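Local coordinates for protein 4-phosphoerythronate dehydrogenase (PDB 4PRK) that probably reduces pyruvate to D-lactate with NADH, as a D-lactate dehydrogenase of the D-isomer-specific 2-hydroxyacid dehydrogenase family, at residues Met1-Arg13 against Cys25-Asn38. Sequence-based numbering, arbitrary orientation.
Sequences MKIAVFSPSESER and CELKLIDESLSAEN
Strand 2-6 pairs in parallel with strand 26-30, linked to it through helix 10-23 in a beta-alpha-beta crossover. The backbone bonds alternate along the pair. Glu-26 N gives to Met-1 O, and Ile-3 N to Glu-26 O. The pattern runs on to Ile-30 N, which gives to Val-5 O at 2.7 Å.

Apolar packing centres on Phe-6. Ile-30 CD1 sits over one ring face, 4.0 Å from the centroid, and Leu-34 CB over the opposite face. Both are CH-pi contacts. The Phe-6 CG lies anti to the carbonyl carbon (chi1 -71°), which turns the ring alongside Ile-30. Glu-32 O meets the ring edge at CD2, 3.5 Å away. With an alanine at Phe-6, Ile-30 and Leu-34 would probably lose their shared CH-pi partner and a gap would open between them. On the other sheet face, Val-5 CG2 touches Leu-27 CD2 at 3.9 Å.

Arg-13 NH2 bridges to Asp-31 OD1 at 2.8 Å, in the guanidinium plane but from above the carboxylate. Pro-8 CG covers a guanidinium face. Lys-2 runs beside Glu-26, but its NZ bridges to Asp-44.

Backbone bonds thus set the register of this edge of a flavodoxin-like sheet, with an apolar core round Phe-6 and an exposed salt bridge beyond the strand ends.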
loop_
_atom_site.group_PDB
_atom_site.type_symbol
_atom_site.label_atom_id
_atom_site.label_comp_id
_atom_site.label_asym_id
_atom_site.label_seq_id
_atom_site.Cartn_x
_atom_site.Cartn_y
_atom_site.Cartn_z
ATOM N N MET A 1 5.389 3.177 -43.838
ATOM C CA MET A 1 4.674 2.222 -42.957
ATOM C C MET A 1 3.158 2.584 -42.854
ATOM O O MET A 1 2.785 3.563 -42.187
ATOM C CB MET A 1 5.391 2.192 -41.593
ATOM C CG MET A 1 5.127 0.952 -40.755
ATOM S SD MET A 1 5.608 -0.600 -41.547
ATOM C CE MET A 1 4.322 -1.691 -40.971
ATOM N N LYS A 2 2.305 1.809 -43.536
ATOM C CA LYS A 2 0.844 1.942 -43.446
ATOM C C LYS A 2 0.175 0.648 -42.921
ATOM O O LYS A 2 0.393 -0.464 -43.466
ATOM C CB LYS A 2 0.255 2.318 -44.804
ATOM C CG LYS A 2 -1.210 2.696 -44.767
ATOM C CD LYS A 2 -1.496 3.940 -45.620
ATOM C CE LYS A 2 -1.686 3.629 -47.100
ATOM N NZ LYS A 2 -2.520 4.664 -47.790
ATOM N N ILE A 3 -0.662 0.810 -41.879
ATOM C CA ILE A 3 -1.378 -0.326 -41.233
ATOM C C ILE A 3 -2.906 -0.090 -41.278
ATOM O O ILE A 3 -3.427 0.917 -40.791
ATOM C CB ILE A 3 -0.847 -0.596 -39.787
ATOM C CG1 ILE A 3 0.669 -0.974 -39.769
ATOM C CG2 ILE A 3 -1.678 -1.648 -39.062
ATOM C CD1 ILE A 3 1.009 -2.377 -40.228
ATOM N N ALA A 4 -3.625 -0.985 -41.929
ATOM C CA ALA A 4 -5.066 -0.845 -42.003
ATOM C C ALA A 4 -5.703 -1.214 -40.677
ATOM O O ALA A 4 -5.316 -2.186 -40.060
ATOM C CB ALA A 4 -5.631 -1.695 -43.119
ATOM N N VAL A 5 -6.680 -0.427 -40.256
ATOM C CA VAL A 5 -7.400 -0.673 -39.026
ATOM C C VAL A 5 -8.867 -0.870 -39.342
ATOM O O VAL A 5 -9.534 0.040 -39.789
ATOM C CB VAL A 5 -7.270 0.526 -38.086
ATOM C CG1 VAL A 5 -8.088 0.321 -36.829
ATOM C CG2 VAL A 5 -5.814 0.770 -37.756
ATOM N N PHE A 6 -9.381 -2.047 -39.036
ATOM C CA PHE A 6 -10.730 -2.392 -39.413
ATOM C C PHE A 6 -11.692 -2.182 -38.281
ATOM O O PHE A 6 -11.429 -2.581 -37.175
ATOM C CB PHE A 6 -10.779 -3.831 -39.894
ATOM C CG PHE A 6 -10.113 -4.029 -41.215
ATOM C CD1 PHE A 6 -8.774 -4.334 -41.283
ATOM C CD2 PHE A 6 -10.818 -3.863 -42.385
ATOM C CE1 PHE A 6 -8.156 -4.498 -42.497
ATOM C CE2 PHE A 6 -10.204 -4.024 -43.607
ATOM C CZ PHE A 6 -8.874 -4.341 -43.659
ATOM N N SER A 7 -12.814 -1.550 -38.574
ATOM C CA SER A 7 -13.854 -1.388 -37.583
ATOM C C SER A 7 -13.424 -0.710 -36.286
ATOM O O SER A 7 -13.584 -1.254 -35.206
ATOM C CB SER A 7 -14.479 -2.737 -37.281
ATOM O OG SER A 7 -15.580 -2.593 -36.423
ATOM N N PRO A 8 -12.838 0.469 -36.374
ATOM C CA PRO A 8 -12.523 1.150 -35.107
ATOM C C PRO A 8 -13.742 1.626 -34.300
ATOM O O PRO A 8 -14.750 2.012 -34.863
ATOM C CB PRO A 8 -11.680 2.334 -35.546
ATOM C CG PRO A 8 -12.280 2.739 -36.817
ATOM C CD PRO A 8 -12.417 1.433 -37.507
ATOM N N SER A 9 -13.626 1.575 -32.980
ATOM C CA SER A 9 -14.570 2.189 -32.094
ATOM C C SER A 9 -14.389 3.676 -32.206
ATOM O O SER A 9 -13.371 4.155 -32.683
ATOM C CB SER A 9 -14.289 1.806 -30.644
ATOM O OG SER A 9 -13.318 2.654 -30.066
ATOM N N GLU A 10 -15.369 4.397 -31.713
ATOM C CA GLU A 10 -15.295 5.830 -31.585
ATOM C C GLU A 10 -14.085 6.307 -30.697
ATOM O O GLU A 10 -13.371 7.246 -31.019
ATOM C CB GLU A 10 -16.614 6.251 -30.962
ATOM C CG GLU A 10 -16.699 7.723 -30.631
ATOM C CD GLU A 10 -18.045 8.115 -30.068
ATOM O OE1 GLU A 10 -18.735 7.237 -29.511
ATOM O OE2 GLU A 10 -18.387 9.322 -30.174
ATOM N N SER A 11 -13.866 5.635 -29.577
ATOM C CA SER A 11 -12.762 5.934 -28.702
ATOM C C SER A 11 -11.488 5.623 -29.465
ATOM O O SER A 11 -10.531 6.402 -29.400
ATOM C CB SER A 11 -12.884 5.124 -27.364
ATOM O OG SER A 11 -14.035 5.556 -26.591
ATOM N N GLU A 12 -11.449 4.506 -30.202
ATOM C CA GLU A 12 -10.265 4.205 -30.986
ATOM C C GLU A 12 -9.948 5.339 -31.992
ATOM O O GLU A 12 -8.790 5.716 -32.140
ATOM C CB GLU A 12 -10.389 2.871 -31.690
ATOM C CG GLU A 12 -10.149 1.649 -30.812
ATOM C CD GLU A 12 -10.370 0.338 -31.538
ATOM O OE1 GLU A 12 -11.406 0.177 -32.172
ATOM O OE2 GLU A 12 -9.507 -0.531 -31.498
ATOM N N ARG A 13 -10.971 5.906 -32.630
ATOM C CA ARG A 13 -10.783 6.975 -33.650
ATOM C C ARG A 13 -10.047 8.184 -33.093
ATOM O O ARG A 13 -9.084 8.725 -33.693
ATOM C CB ARG A 13 -12.146 7.436 -34.178
ATOM C CG ARG A 13 -12.834 6.412 -35.076
ATOM C CD ARG A 13 -14.228 6.863 -35.531
ATOM N NE ARG A 13 -14.842 5.846 -36.388
ATOM C CZ ARG A 13 -14.525 5.640 -37.667
ATOM N NH1 ARG A 13 -13.590 6.380 -38.255
ATOM N NH2 ARG A 13 -15.126 4.677 -38.364
ATOM N N CYS A 25 3.862 5.996 -38.147
ATOM C CA CYS A 25 3.277 5.202 -39.208
ATOM C C CYS A 25 1.934 5.816 -39.525
ATOM O O CYS A 25 1.458 6.699 -38.783
ATOM C CB CYS A 25 3.096 3.748 -38.753
ATOM S SG CYS A 25 1.766 3.543 -37.561
ATOM N N GLU A 26 1.319 5.346 -40.597
ATOM C CA GLU A 26 0.039 5.858 -41.020
ATOM C C GLU A 26 -0.981 4.789 -40.762
ATOM O O GLU A 26 -0.712 3.609 -40.998
ATOM C CB GLU A 26 0.091 6.170 -42.500
ATOM C CG GLU A 26 -1.225 6.648 -43.080
ATOM C CD GLU A 26 -1.071 7.230 -44.486
ATOM O OE1 GLU A 26 0.084 7.336 -44.990
ATOM O OE2 GLU A 26 -2.119 7.575 -45.075
ATOM N N LEU A 27 -2.146 5.190 -40.261
ATOM C CA LEU A 27 -3.251 4.239 -40.012
ATOM C C LEU A 27 -4.427 4.467 -40.961
ATOM O O LEU A 27 -5.132 5.456 -40.838
ATOM C CB LEU A 27 -3.780 4.293 -38.541
ATOM C CG LEU A 27 -2.783 3.874 -37.432
ATOM C CD1 LEU A 27 -3.345 4.071 -36.028
ATOM C CD2 LEU A 27 -2.269 2.452 -37.604
ATOM N N LYS A 28 -4.664 3.498 -41.841
ATOM C CA LYS A 28 -5.824 3.525 -42.729
ATOM C C LYS A 28 -7.060 2.906 -42.106
ATOM O O LYS A 28 -7.171 1.660 -41.999
ATOM C CB LYS A 28 -5.493 2.804 -44.038
ATOM C CG LYS A 28 -6.623 2.757 -45.063
ATOM C CD LYS A 28 -6.036 2.692 -46.469
ATOM C CE LYS A 28 -6.876 1.878 -47.440
ATOM N NZ LYS A 28 -6.057 1.612 -48.664
ATOM N N LEU A 29 -8.025 3.756 -41.749
ATOM C CA LEU A 29 -9.172 3.261 -41.004
ATOM C C LEU A 29 -10.259 2.818 -41.886
ATOM O O LEU A 29 -10.736 3.607 -42.625
ATOM C CB LEU A 29 -9.742 4.327 -40.100
ATOM C CG LEU A 29 -8.996 4.329 -38.774
ATOM C CD1 LEU A 29 -7.497 4.591 -38.922
ATOM C CD2 LEU A 29 -9.683 5.357 -37.895
ATOM N N ILE A 30 -10.683 1.576 -41.759
ATOM C CA ILE A 30 -11.902 1.101 -42.426
ATOM C C ILE A 30 -13.066 0.861 -41.421
ATOM O O ILE A 30 -12.901 0.151 -40.394
ATOM C CB ILE A 30 -11.615 -0.180 -43.224
ATOM C CG1 ILE A 30 -10.439 0.040 -44.207
ATOM C CG2 ILE A 30 -12.876 -0.636 -43.941
ATOM C CD1 ILE A 30 -9.083 -0.442 -43.709
ATOM N N ASP A 31 -14.236 1.438 -41.725
ATOM C CA ASP A 31 -15.371 1.445 -40.794
ATOM C C ASP A 31 -15.834 0.048 -40.467
ATOM O O ASP A 31 -16.166 -0.251 -39.323
ATOM C CB ASP A 31 -16.548 2.222 -41.356
ATOM C CG ASP A 31 -16.279 3.681 -41.435
ATOM O OD1 ASP A 31 -15.138 4.108 -41.134
ATOM O OD2 ASP A 31 -17.208 4.419 -41.789
ATOM N N GLU A 32 -15.843 -0.813 -41.474
ATOM C CA GLU A 32 -16.301 -2.167 -41.282
ATOM C C GLU A 32 -15.182 -3.148 -41.020
ATOM O O GLU A 32 -13.995 -2.891 -41.312
ATOM C CB GLU A 32 -17.151 -2.647 -42.484
ATOM C CG GLU A 32 -18.649 -2.548 -42.230
ATOM C CD GLU A 32 -18.984 -2.921 -40.796
ATOM O OE1 GLU A 32 -19.316 -1.996 -40.020
ATOM O OE2 GLU A 32 -18.844 -4.117 -40.431
ATOM N N SER A 33 -15.597 -4.310 -40.547
ATOM C CA SER A 33 -14.713 -5.433 -40.358
ATOM C C SER A 33 -14.258 -5.992 -41.697
ATOM O O SER A 33 -14.915 -5.838 -42.720
ATOM C CB SER A 33 -15.403 -6.506 -39.535
ATOM O OG SER A 33 -15.581 -6.063 -38.209
ATOM N N LEU A 34 -13.108 -6.637 -41.678
ATOM C CA LEU A 34 -12.536 -7.156 -42.889
ATOM C C LEU A 34 -13.501 -8.149 -43.500
ATOM O O LEU A 34 -14.090 -8.961 -42.813
ATOM C CB LEU A 34 -11.213 -7.838 -42.566
ATOM C CG LEU A 34 -10.495 -8.655 -43.632
ATOM C CD1 LEU A 34 -9.844 -7.731 -44.642
ATOM C CD2 LEU A 34 -9.452 -9.524 -42.962
ATOM N N SER A 35 -13.667 -8.056 -44.807
ATOM C CA SER A 35 -14.531 -8.959 -45.541
ATOM C C SER A 35 -14.117 -8.964 -46.996
ATOM O O SER A 35 -13.362 -8.113 -47.438
ATOM C CB SER A 35 -16.002 -8.572 -45.383
ATOM O OG SER A 35 -16.440 -7.713 -46.415
ATOM N N ALA A 36 -14.659 -9.898 -47.754
ATOM C CA ALA A 36 -14.300 -10.017 -49.146
ATOM C C ALA A 36 -14.625 -8.689 -49.792
ATOM O O ALA A 36 -13.972 -8.277 -50.745
ATOM C CB ALA A 36 -15.088 -11.134 -49.797
ATOM N N GLU A 37 -15.652 -8.032 -49.272
ATOM C CA GLU A 37 -16.069 -6.727 -49.749
ATOM C C GLU A 37 -15.013 -5.636 -49.587
ATOM O O GLU A 37 -14.901 -4.769 -50.442
ATOM C CB GLU A 37 -17.348 -6.298 -49.040
ATOM C CG GLU A 37 -18.593 -7.028 -49.501
ATOM C CD GLU A 37 -19.494 -7.427 -48.351
ATOM O OE1 GLU A 37 -19.144 -7.125 -47.196
ATOM O OE2 GLU A 37 -20.553 -8.040 -48.601
ATOM N N ASN A 38 -14.283 -5.638 -48.478
ATOM C CA ASN A 38 -13.279 -4.595 -48.246
ATOM C C ASN A 38 -11.790 -4.967 -48.308
ATOM O O ASN A 38 -10.937 -4.132 -48.048
ATOM C CB ASN A 38 -13.572 -3.846 -46.943
ATOM C CG ASN A 38 -13.712 -4.768 -45.745
ATOM O OD1 ASN A 38 -13.016 -5.766 -45.622
ATOM N ND2 ASN A 38 -14.614 -4.422 -44.846
#